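Local coordinates for protein multiheme cytochrome cf (Carboxydothermus ferrireducens DSM 11255, PDB 6QVM) that probably serves as an extracellular Fe(III) reductase, an undecaheme cytochrome set in the S-layer that passes electrons through its hemes to insoluble substrates, at residues 611-623 / 656-669. Numbering follows the deposited sequence.
With HEC (heme c), chain N.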
ATOM      1  N   ALA A 611     -26.112 -23.165 -28.454  1.00 61.39           N
ATOM      2  CA  ALA A 611     -26.859 -22.802 -29.651  1.00 62.50           C
ATOM      3  C   ALA A 611     -26.313 -21.528 -30.276  1.00 72.68           C
ATOM      4  O   ALA A 611     -25.795 -21.557 -31.396  1.00 88.10           O
ATOM      5  CB  ALA A 611     -28.340 -22.627 -29.322  1.00 64.38           C
ATOM      6  N   TRP A 612     -26.416 -20.408 -29.553  1.00 83.93           N
ATOM      7  CA  TRP A 612     -25.909 -19.142 -30.076  1.00 75.49           C
ATOM      8  C   TRP A 612     -24.423 -19.223 -30.408  1.00 78.52           C
ATOM      9  O   TRP A 612     -23.979 -18.645 -31.406  1.00 66.73           O
ATOM     10  CB  TRP A 612     -26.171 -18.006 -29.086  1.00 58.64           C
ATOM     11  CG  TRP A 612     -25.459 -16.738 -29.466  1.00 48.77           C
ATOM     12  CD1 TRP A 612     -24.171 -16.398 -29.162  1.00 51.89           C
ATOM     13  CD2 TRP A 612     -25.987 -15.654 -30.237  1.00 47.69           C
ATOM     14  NE1 TRP A 612     -23.863 -15.173 -29.694  1.00 49.96           N
ATOM     15  CE2 TRP A 612     -24.962 -14.689 -30.356  1.00 50.41           C
ATOM     16  CE3 TRP A 612     -27.226 -15.401 -30.834  1.00 49.45           C
ATOM     17  CZ2 TRP A 612     -25.136 -13.499 -31.056  1.00 47.35           C
ATOM     18  CZ3 TRP A 612     -27.401 -14.215 -31.522  1.00 57.97           C
ATOM     19  CH2 TRP A 612     -26.359 -13.278 -31.627  1.00 55.82           C
ATOM     20  N   THR A 613     -23.635 -19.921 -29.583  1.00 79.25           N
ATOM     21  CA  THR A 613     -22.183 -19.893 -29.737  1.00 83.77           C
ATOM     22  C   THR A 613     -21.727 -20.720 -30.936  1.00 84.87           C
ATOM     23  O   THR A 613     -20.900 -20.258 -31.727  1.00 68.71           O
ATOM     24  CB  THR A 613     -21.506 -20.359 -28.448  1.00 79.28           C
ATOM     25  OG1 THR A 613     -20.903 -19.226 -27.801  1.00 84.59           O
ATOM     26  CG2 THR A 613     -20.440 -21.415 -28.731  1.00 80.82           C
ATOM     27  N   ASP A 614     -22.284 -21.923 -31.113  1.00 82.03           N
ATOM     28  CA  ASP A 614     -22.005 -22.688 -32.326  1.00 78.53           C
ATOM     29  C   ASP A 614     -22.432 -21.901 -33.552  1.00 80.08           C
ATOM     30  O   ASP A 614     -21.664 -21.732 -34.503  1.00 74.87           O
ATOM     31  CB  ASP A 614     -22.731 -24.033 -32.297  1.00 72.43           C
ATOM     32  CG  ASP A 614     -22.264 -24.943 -31.178  1.00 77.97           C
ATOM     33  OD1 ASP A 614     -21.111 -24.799 -30.730  1.00 67.38           O
ATOM     34  OD2 ASP A 614     -23.055 -25.818 -30.758  1.00 79.56           O
ATOM     35  N   LYS A 615     -23.661 -21.389 -33.518  1.00 70.02           N
ATOM     36  CA  LYS A 615     -24.243 -20.676 -34.647  1.00 65.42           C
ATOM     37  C   LYS A 615     -23.405 -19.474 -35.065  1.00 63.49           C
ATOM     38  O   LYS A 615     -23.425 -19.088 -36.238  1.00 91.80           O
ATOM     39  CB  LYS A 615     -25.671 -20.290 -34.276  1.00 71.43           C
ATOM     40  CG  LYS A 615     -26.352 -19.280 -35.160  1.00 92.58           C
ATOM     41  CD  LYS A 615     -27.706 -18.939 -34.561  1.00108.58           C
ATOM     42  CE  LYS A 615     -28.390 -17.816 -35.316  1.00111.60           C
ATOM     43  NZ  LYS A 615     -27.661 -16.529 -35.164  1.00106.21           N
ATOM     44  N   VAL A 616     -22.656 -18.881 -34.139  1.00 72.44           N
ATOM     45  CA  VAL A 616     -21.774 -17.777 -34.499  1.00 68.76           C
ATOM     46  C   VAL A 616     -20.430 -18.300 -34.997  1.00 78.67           C
ATOM     47  O   VAL A 616     -19.908 -17.802 -35.994  1.00 69.54           O
ATOM     48  CB  VAL A 616     -21.616 -16.799 -33.315  1.00 69.26           C
ATOM     49  CG1 VAL A 616     -20.594 -15.710 -33.648  1.00 56.30           C
ATOM     50  CG2 VAL A 616     -22.957 -16.174 -32.988  1.00 69.41           C
ATOM     51  N   ASP A 617     -19.859 -19.313 -34.331  1.00 72.87           N
ATOM     52  CA  ASP A 617     -18.613 -19.921 -34.802  1.00 91.47           C
ATOM     53  C   ASP A 617     -18.759 -20.432 -36.229  1.00103.17           C
ATOM     54  O   ASP A 617     -17.899 -20.192 -37.081  1.00 95.15           O
ATOM     55  CB  ASP A 617     -18.192 -21.059 -33.871  1.00 88.92           C
ATOM     56  CG  ASP A 617     -17.788 -20.568 -32.492  1.00108.39           C
ATOM     57  OD1 ASP A 617     -17.271 -19.431 -32.387  1.00102.10           O
ATOM     58  OD2 ASP A 617     -17.987 -21.324 -31.518  1.00 93.35           O
ATOM     59  N   THR A 618     -19.841 -21.164 -36.494  1.00 97.61           N
ATOM     60  CA  THR A 618     -20.156 -21.646 -37.832  1.00 84.65           C
ATOM     61  C   THR A 618     -20.074 -20.524 -38.856  1.00 90.30           C
ATOM     62  O   THR A 618     -19.358 -20.620 -39.858  1.00 93.55           O
ATOM     63  CB  THR A 618     -21.559 -22.254 -37.833  1.00 86.12           C
ATOM     64  OG1 THR A 618     -21.568 -23.414 -37.001  1.00 79.81           O
ATOM     65  CG2 THR A 618     -21.990 -22.602 -39.244  1.00 92.26           C
ATOM     66  N   ARG A 619     -20.767 -19.420 -38.574  1.00 80.33           N
ATOM     67  CA  ARG A 619     -20.941 -18.388 -39.590  1.00 78.80           C
ATOM     68  C   ARG A 619     -19.652 -17.630 -39.867  1.00 75.71           C
ATOM     69  O   ARG A 619     -19.442 -17.184 -40.999  1.00 96.28           O
ATOM     70  CB  ARG A 619     -22.063 -17.430 -39.186  1.00 79.20           C
ATOM     71  CG  ARG A 619     -23.459 -18.036 -39.309  1.00 75.67           C
ATOM     72  CD  ARG A 619     -24.529 -17.019 -38.940  1.00 81.58           C
ATOM     73  NE  ARG A 619     -24.483 -15.845 -39.812  1.00 75.93           N
ATOM     74  CZ  ARG A 619     -25.235 -14.758 -39.658  1.00 76.83           C
ATOM     75  NH1 ARG A 619     -26.094 -14.679 -38.648  1.00 69.07           N
ATOM     76  NH2 ARG A 619     -25.134 -13.752 -40.523  1.00 54.55           N
ATOM     77  N   VAL A 620     -18.779 -17.465 -38.868  1.00 82.26           N
ATOM     78  CA  VAL A 620     -17.517 -16.788 -39.155  1.00 90.44           C
ATOM     79  C   VAL A 620     -16.565 -17.716 -39.902  1.00 91.84           C
ATOM     80  O   VAL A 620     -15.880 -17.285 -40.834  1.00 90.87           O
ATOM     81  CB  VAL A 620     -16.856 -16.218 -37.882  1.00 88.59           C
ATOM     82  CG1 VAL A 620     -17.322 -14.797 -37.626  1.00 66.20           C
ATOM     83  CG2 VAL A 620     -17.088 -17.108 -36.670  1.00 84.17           C
ATOM     84  N   ASN A 621     -16.511 -18.997 -39.523  1.00 83.40           N
ATOM     85  CA  ASN A 621     -15.605 -19.927 -40.191  1.00 94.99           C
ATOM     86  C   ASN A 621     -15.919 -20.042 -41.678  1.00 99.31           C
ATOM     87  O   ASN A 621     -15.011 -20.030 -42.516  1.00106.17           O
ATOM     88  CB  ASN A 621     -15.673 -21.299 -39.525  1.00102.95           C
ATOM     89  CG  ASN A 621     -14.918 -21.348 -38.213  1.00100.30           C
ATOM     90  OD1 ASN A 621     -13.947 -20.620 -38.011  1.00 78.41           O
ATOM     91  ND2 ASN A 621     -15.352 -22.224 -37.318  1.00 85.21           N
ATOM     92  N   ASN A 622     -17.203 -20.123 -42.028  1.00103.52           N
ATOM     93  CA  ASN A 622     -17.623 -20.233 -43.419  1.00 99.66           C
ATOM     94  C   ASN A 622     -17.445 -18.931 -44.191  1.00 91.16           C
ATOM     95  O   ASN A 622     -17.687 -18.910 -45.402  1.00120.17           O
ATOM     96  CB  ASN A 622     -19.079 -20.700 -43.473  1.00 94.54           C
ATOM     97  CG  ASN A 622     -19.321 -21.947 -42.643  1.00104.80           C
ATOM     98  OD1 ASN A 622     -18.465 -22.358 -41.863  1.00104.86           O
ATOM     99  ND2 ASN A 622     -20.490 -22.553 -42.805  1.00 97.57           N
ATOM    100  N   ILE A 623     -17.030 -17.852 -43.529  1.00 86.57           N
ATOM    101  CA  ILE A 623     -16.681 -16.615 -44.219  1.00 91.76           C
ATOM    102  C   ILE A 623     -15.171 -16.586 -44.409  1.00106.36           C
ATOM    103  O   ILE A 623     -14.663 -16.064 -45.408  1.00108.49           O
ATOM    104  CB  ILE A 623     -17.179 -15.376 -43.448  1.00 83.10           C
ATOM    105  CG1 ILE A 623     -18.706 -15.284 -43.482  1.00 81.59           C
ATOM    106  CG2 ILE A 623     -16.586 -14.098 -44.025  1.00 64.50           C
ATOM    107  CD1 ILE A 623     -19.256 -14.081 -42.750  1.00 93.68           C
ATOM    108  N   HIS A 656     -17.514 -14.983 -29.244  1.00 60.56           N
ATOM    109  CA  HIS A 656     -18.587 -15.620 -30.007  1.00 54.37           C
ATOM    110  C   HIS A 656     -19.790 -14.687 -30.133  1.00 59.30           C
ATOM    111  O   HIS A 656     -20.945 -15.119 -30.106  1.00 55.26           O
ATOM    112  CB  HIS A 656     -19.003 -16.955 -29.392  1.00 59.87           C
ATOM    113  CG  HIS A 656     -17.852 -17.831 -29.013  1.00 83.28           C
ATOM    114  ND1 HIS A 656     -16.668 -17.851 -29.718  1.00 88.34           N
ATOM    115  CD2 HIS A 656     -17.699 -18.710 -27.996  1.00 80.08           C
ATOM    116  CE1 HIS A 656     -15.837 -18.709 -29.154  1.00 90.94           C
ATOM    117  NE2 HIS A 656     -16.439 -19.246 -28.109  1.00 87.58           N
ATOM    118  N   GLY A 657     -19.512 -13.393 -30.248  1.00 58.08           N
ATOM    119  CA  GLY A 657     -20.550 -12.399 -30.402  1.00 60.85           C
ATOM    120  C   GLY A 657     -21.325 -12.050 -29.148  1.00 63.04           C
ATOM    121  O   GLY A 657     -22.258 -11.241 -29.226  1.00 61.50           O
ATOM    122  N   ILE A 658     -20.967 -12.623 -27.997  1.00 53.10           N
ATOM    123  CA  ILE A 658     -21.668 -12.302 -26.758  1.00 40.52           C
ATOM    124  C   ILE A 658     -21.425 -10.851 -26.355  1.00 39.27           C
ATOM    125  O   ILE A 658     -22.323 -10.191 -25.819  1.00 41.42           O
ATOM    126  CB  ILE A 658     -21.252 -13.281 -25.646  1.00 44.05           C
ATOM    127  CG1 ILE A 658     -21.717 -14.699 -25.986  1.00 40.87           C
ATOM    128  CG2 ILE A 658     -21.824 -12.850 -24.307  1.00 38.02           C
ATOM    129  CD1 ILE A 658     -23.220 -14.864 -25.950  1.00 40.18           C
ATOM    130  N   HIS A 659     -20.227 -10.321 -26.612  1.00 40.33           N
ATOM    131  CA  HIS A 659     -19.927  -8.935 -26.267  1.00 36.35           C
ATOM    132  C   HIS A 659     -20.880  -7.935 -26.914  1.00 43.63           C
ATOM    133  O   HIS A 659     -20.936  -6.784 -26.466  1.00 53.68           O
ATOM    134  CB  HIS A 659     -18.480  -8.601 -26.655  1.00 32.69           C
ATOM    135  CG  HIS A 659     -17.455  -9.244 -25.770  1.00 41.82           C
ATOM    136  ND1 HIS A 659     -16.107  -9.233 -26.054  1.00 41.92           N
ATOM    137  CD2 HIS A 659     -17.585  -9.927 -24.607  1.00 50.39           C
ATOM    138  CE1 HIS A 659     -15.450  -9.875 -25.103  1.00 54.04           C
ATOM    139  NE2 HIS A 659     -16.323 -10.305 -24.211  1.00 56.54           N
ATOM    140  N   ASN A 660     -21.606  -8.333 -27.962  1.00 54.66           N
ATOM    141  CA  ASN A 660     -22.612  -7.490 -28.597  1.00 47.81           C
ATOM    142  C   ASN A 660     -23.369  -8.307 -29.635  1.00 54.61           C
ATOM    143  O   ASN A 660     -22.965  -8.359 -30.801  1.00 56.15           O
ATOM    144  CB  ASN A 660     -21.985  -6.254 -29.252  1.00 38.49           C
ATOM    145  CG  ASN A 660     -23.012  -5.166 -29.542  1.00 48.51           C
ATOM    146  OD1 ASN A 660     -24.205  -5.439 -29.687  1.00 52.00           O
ATOM    147  ND2 ASN A 660     -22.553  -3.927 -29.621  1.00 40.80           N
ATOM    148  N   THR A 661     -24.470  -8.946 -29.218  1.00 52.94           N
ATOM    149  CA  THR A 661     -25.177  -9.862 -30.110  1.00 56.05           C
ATOM    150  C   THR A 661     -25.689  -9.141 -31.353  1.00 70.29           C
ATOM    151  O   THR A 661     -25.684  -9.706 -32.454  1.00 68.28           O
ATOM    152  CB  THR A 661     -26.333 -10.542 -29.375  1.00 47.04           C
ATOM    153  OG1 THR A 661     -27.154  -9.540 -28.758  1.00 58.22           O
ATOM    154  CG2 THR A 661     -25.806 -11.505 -28.328  1.00 43.95           C
ATOM    155  N   ALA A 662     -26.114  -7.886 -31.201  1.00 63.85           N
ATOM    156  CA  ALA A 662     -26.710  -7.159 -32.318  1.00 68.78           C
ATOM    157  C   ALA A 662     -25.653  -6.644 -33.289  1.00 71.70           C
ATOM    158  O   ALA A 662     -25.843  -6.707 -34.510  1.00 90.49           O
ATOM    159  CB  ALA A 662     -27.563  -6.004 -31.796  1.00 52.42           C
ATOM    160  N   LEU A 663     -24.534  -6.134 -32.771  1.00 69.86           N
ATOM    161  CA  LEU A 663     -23.430  -5.785 -33.658  1.00 63.55           C
ATOM    162  C   LEU A 663     -22.880  -7.019 -34.359  1.00 67.99           C
ATOM    163  O   LEU A 663     -22.390  -6.923 -35.488  1.00 73.10           O
ATOM    164  CB  LEU A 663     -22.317  -5.076 -32.881  1.00 52.64           C
ATOM    165  CG  LEU A 663     -21.131  -4.590 -33.720  1.00 63.75           C
ATOM    166  CD1 LEU A 663     -21.623  -3.653 -34.807  1.00 63.61           C
ATOM    167  CD2 LEU A 663     -20.083  -3.911 -32.854  1.00 63.22           C
ATOM    168  N   THR A 664     -22.985  -8.186 -33.723  1.00 70.36           N
ATOM    169  CA  THR A 664     -22.420  -9.406 -34.293  1.00 75.39           C
ATOM    170  C   THR A 664     -23.204  -9.867 -35.516  1.00 84.75           C
ATOM    171  O   THR A 664     -22.615 -10.221 -36.543  1.00 97.88           O
ATOM    172  CB  THR A 664     -22.379 -10.502 -33.230  1.00 71.85           C
ATOM    173  OG1 THR A 664     -21.311 -10.232 -32.312  1.00 68.71           O
ATOM    174  CG2 THR A 664     -22.176 -11.869 -33.870  1.00 75.23           C
ATOM    175  N   GLU A 665     -24.534  -9.866 -35.432  1.00 86.07           N
ATOM    176  CA  GLU A 665     -25.327 -10.311 -36.572  1.00 86.07           C
ATOM    177  C   GLU A 665     -25.310  -9.278 -37.690  1.00 79.72           C
ATOM    178  O   GLU A 665     -25.258  -9.637 -38.872  1.00 78.97           O
ATOM    179  CB  GLU A 665     -26.751 -10.631 -36.126  1.00 77.33           C
ATOM    180  CG  GLU A 665     -26.834 -11.889 -35.272  1.00 92.48           C
ATOM    181  CD  GLU A 665     -28.258 -12.357 -35.034  1.00107.30           C
ATOM    182  OE1 GLU A 665     -29.100 -11.530 -34.631  1.00 94.81           O
ATOM    183  OE2 GLU A 665     -28.537 -13.554 -35.260  1.00114.08           O
ATOM    184  N   LEU A 666     -25.310  -7.989 -37.338  1.00 65.02           N
ATOM    185  CA  LEU A 666     -25.146  -6.948 -38.345  1.00 67.50           C
ATOM    186  C   LEU A 666     -23.766  -6.991 -38.980  1.00 78.78           C
ATOM    187  O   LEU A 666     -23.589  -6.467 -40.084  1.00 83.91           O
ATOM    188  CB  LEU A 666     -25.400  -5.569 -37.725  1.00 64.91           C
ATOM    189  CG  LEU A 666     -25.591  -4.366 -38.658  1.00 86.33           C
ATOM    190  CD1 LEU A 666     -27.064  -4.137 -38.991  1.00 94.30           C
ATOM    191  CD2 LEU A 666     -24.963  -3.116 -38.053  1.00 75.53           C
ATOM    192  N   LEU A 667     -22.786  -7.597 -38.303  1.00 80.65           N
ATOM    193  CA  LEU A 667     -21.464  -7.748 -38.901  1.00 78.72           C
ATOM    194  C   LEU A 667     -21.398  -8.974 -39.802  1.00 80.41           C
ATOM    195  O   LEU A 667     -20.776  -8.932 -40.867  1.00 76.74           O
ATOM    196  CB  LEU A 667     -20.388  -7.826 -37.813  1.00 70.13           C
ATOM    197  CG  LEU A 667     -19.882  -6.514 -37.219  1.00 74.49           C
ATOM    198  CD1 LEU A 667     -18.587  -6.734 -36.446  1.00 71.93           C
ATOM    199  CD2 LEU A 667     -19.693  -5.459 -38.300  1.00 67.57           C
ATOM    200  N   LEU A 668     -22.028 -10.075 -39.392  1.00 69.33           N
ATOM    201  CA  LEU A 668     -21.981 -11.295 -40.193  1.00 77.64           C
ATOM    202  C   LEU A 668     -22.839 -11.171 -41.448  1.00 92.91           C
ATOM    203  O   LEU A 668     -22.473 -11.687 -42.510  1.00 93.92           O
ATOM    204  CB  LEU A 668     -22.421 -12.487 -39.348  1.00 63.60           C
ATOM    205  CG  LEU A 668     -21.474 -12.852 -38.206  1.00 68.24           C
ATOM    206  CD1 LEU A 668     -21.930 -14.129 -37.518  1.00 55.51           C
ATOM    207  CD2 LEU A 668     -20.056 -12.985 -38.725  1.00 58.14           C
ATOM    208  N   ASP A 669     -23.977 -10.479 -41.347  1.00 94.15           N
ATOM    209  CA  ASP A 669     -24.831 -10.275 -42.513  1.00 92.89           C
ATOM    210  C   ASP A 669     -24.166  -9.356 -43.530  1.00 95.48           C
ATOM    211  O   ASP A 669     -24.132  -9.664 -44.728  1.00123.22           O
ATOM    212  CB  ASP A 669     -26.189  -9.726 -42.081  1.00 83.80           C
ATOM    213  CG  ASP A 669     -27.030 -10.765 -41.362  1.00102.61           C
ATOM    214  OD1 ASP A 669     -26.599 -11.939 -41.283  1.00100.50           O
ATOM    215  OD2 ASP A 669     -28.113 -10.403 -40.864  1.00114.01           O
TER
HETATM  216 FE   HEC N 710     -15.848 -10.771 -22.408  1.00 38.49          FE
HETATM  217  CHA HEC N 710     -14.364 -13.411 -23.975  1.00 36.40           C
HETATM  218  CHB HEC N 710     -12.826  -9.023 -22.569  1.00 33.47           C
HETATM  219  CHC HEC N 710     -17.375  -7.986 -21.229  1.00 27.89           C
HETATM  220  CHD HEC N 710     -18.733 -12.615 -21.845  1.00 33.74           C
HETATM  221  NA  HEC N 710     -13.959 -11.129 -23.115  1.00 34.95           N
HETATM  222  C1A HEC N 710     -13.570 -12.307 -23.723  1.00 44.47           C
HETATM  223  C2A HEC N 710     -12.166 -12.185 -24.063  1.00 48.90           C
HETATM  224  C3A HEC N 710     -11.740 -10.983 -23.673  1.00 41.85           C
HETATM  225  C4A HEC N 710     -12.857 -10.296 -23.074  1.00 39.25           C
HETATM  226  CMA HEC N 710     -10.304 -10.444 -23.831  1.00 52.55           C
HETATM  227  CAA HEC N 710     -11.319 -13.267 -24.755  1.00 54.91           C
HETATM  228  CBA HEC N 710     -10.958 -14.261 -23.671  1.00 74.12           C
HETATM  229  CGA HEC N 710     -10.556 -15.559 -24.303  1.00 93.18           C
HETATM  230  O1A HEC N 710     -11.114 -16.613 -23.905  1.00100.19           O
HETATM  231  O2A HEC N 710      -9.677 -15.539 -25.201  1.00 96.08           O
HETATM  232  NB  HEC N 710     -15.202  -8.865 -21.955  1.00 31.73           N
HETATM  233  C1B HEC N 710     -13.949  -8.326 -22.189  1.00 33.83           C
HETATM  234  C2B HEC N 710     -14.021  -6.896 -21.970  1.00 34.67           C
HETATM  235  C3B HEC N 710     -15.281  -6.603 -21.584  1.00 36.01           C
HETATM  236  C4B HEC N 710     -16.047  -7.842 -21.573  1.00 34.57           C
HETATM  237  CMB HEC N 710     -12.814  -5.937 -22.107  1.00 47.56           C
HETATM  238  CAB HEC N 710     -15.852  -5.208 -21.226  1.00 42.78           C
HETATM  239  CBB HEC N 710     -15.792  -4.249 -22.436  1.00 44.19           C
HETATM  240  NC  HEC N 710     -17.692 -10.401 -21.651  1.00 32.99           N
HETATM  241  C1C HEC N 710     -18.113  -9.153 -21.230  1.00 27.64           C
HETATM  242  C2C HEC N 710     -19.492  -9.261 -20.793  1.00 36.28           C
HETATM  243  C3C HEC N 710     -19.896 -10.532 -20.996  1.00 36.52           C
HETATM  244  C4C HEC N 710     -18.758 -11.274 -21.520  1.00 35.45           C
HETATM  245  CMC HEC N 710     -20.350  -8.075 -20.296  1.00 35.73           C
HETATM  246  CAC HEC N 710     -21.291 -11.145 -20.688  1.00 41.20           C
HETATM  247  CBC HEC N 710     -22.392 -10.497 -21.557  1.00 37.27           C
HETATM  248  ND  HEC N 710     -16.461 -12.719 -22.841  1.00 35.31           N
HETATM  249  C1D HEC N 710     -17.706 -13.255 -22.514  1.00 40.27           C
HETATM  250  C2D HEC N 710     -17.756 -14.611 -23.000  1.00 41.63           C
HETATM  251  C3D HEC N 710     -16.396 -14.874 -23.662  1.00 42.08           C
HETATM  252  C4D HEC N 710     -15.655 -13.634 -23.522  1.00 43.49           C
HETATM  253  CMD HEC N 710     -18.932 -15.598 -22.869  1.00 49.57           C
HETATM  254  CAD HEC N 710     -15.949 -16.188 -24.339  1.00 49.83           C
HETATM  255  CBD HEC N 710     -14.740 -16.731 -23.584  1.00 60.36           C
HETATM  256  CGD HEC N 710     -14.957 -18.174 -23.203  1.00 73.95           C
HETATM  257  O1D HEC N 710     -14.725 -18.516 -22.010  1.00 69.70           O
HETATM  258  O2D HEC N 710     -15.366 -18.980 -24.083  1.00 76.66           O
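Helix 611-623, carrying Trp612 and Arg619, runs roughly parallel to helix 661-669, with Thr661 and Leu668, their axes 10.8 Å apart and inclined by 29°, while the turn before the second helix folds against Trp612. The indole, thrown toward that turn with CG anti to the backbone N (chi1 170°), gives its single N-H to His656: Trp612 NE1 lies 2.9 Å from His656 O, in the carbonyl plane but at a bent N-H...O angle of 137°. Tryptophan suits this buried site because a broad apolar surface accompanies the donor: Thr661 CG2 crosses it obliquely, 3.4 Å from Trp612 CZ2, and Val616 CG2 lies on the opposite side. With an alanine in place of Trp612, the His656 carbonyl would probably lose its indole donor and a gap would open between Thr661 and Val616. Leu668, whose branched end fills the hole among Val616, Arg619, Val620 and Ile623, brings CD2 3.5 Å from Val620 CG1; its CB lies over one face of the Arg619 guanidinium. Charged pairs flank this packing, the long basic chains reaching across to acids: Lys615 NZ meets the anti side of Glu665 OE2 at 3.1 Å, and Arg619 NH2 bridges to Asp669 OD1 and Glu672. His659 NE2 and His553 bind one heme iron. Apolar packing and salt bridges thus tie the two helices together, while the indole bond ties the first to the turn carrying a heme ligand.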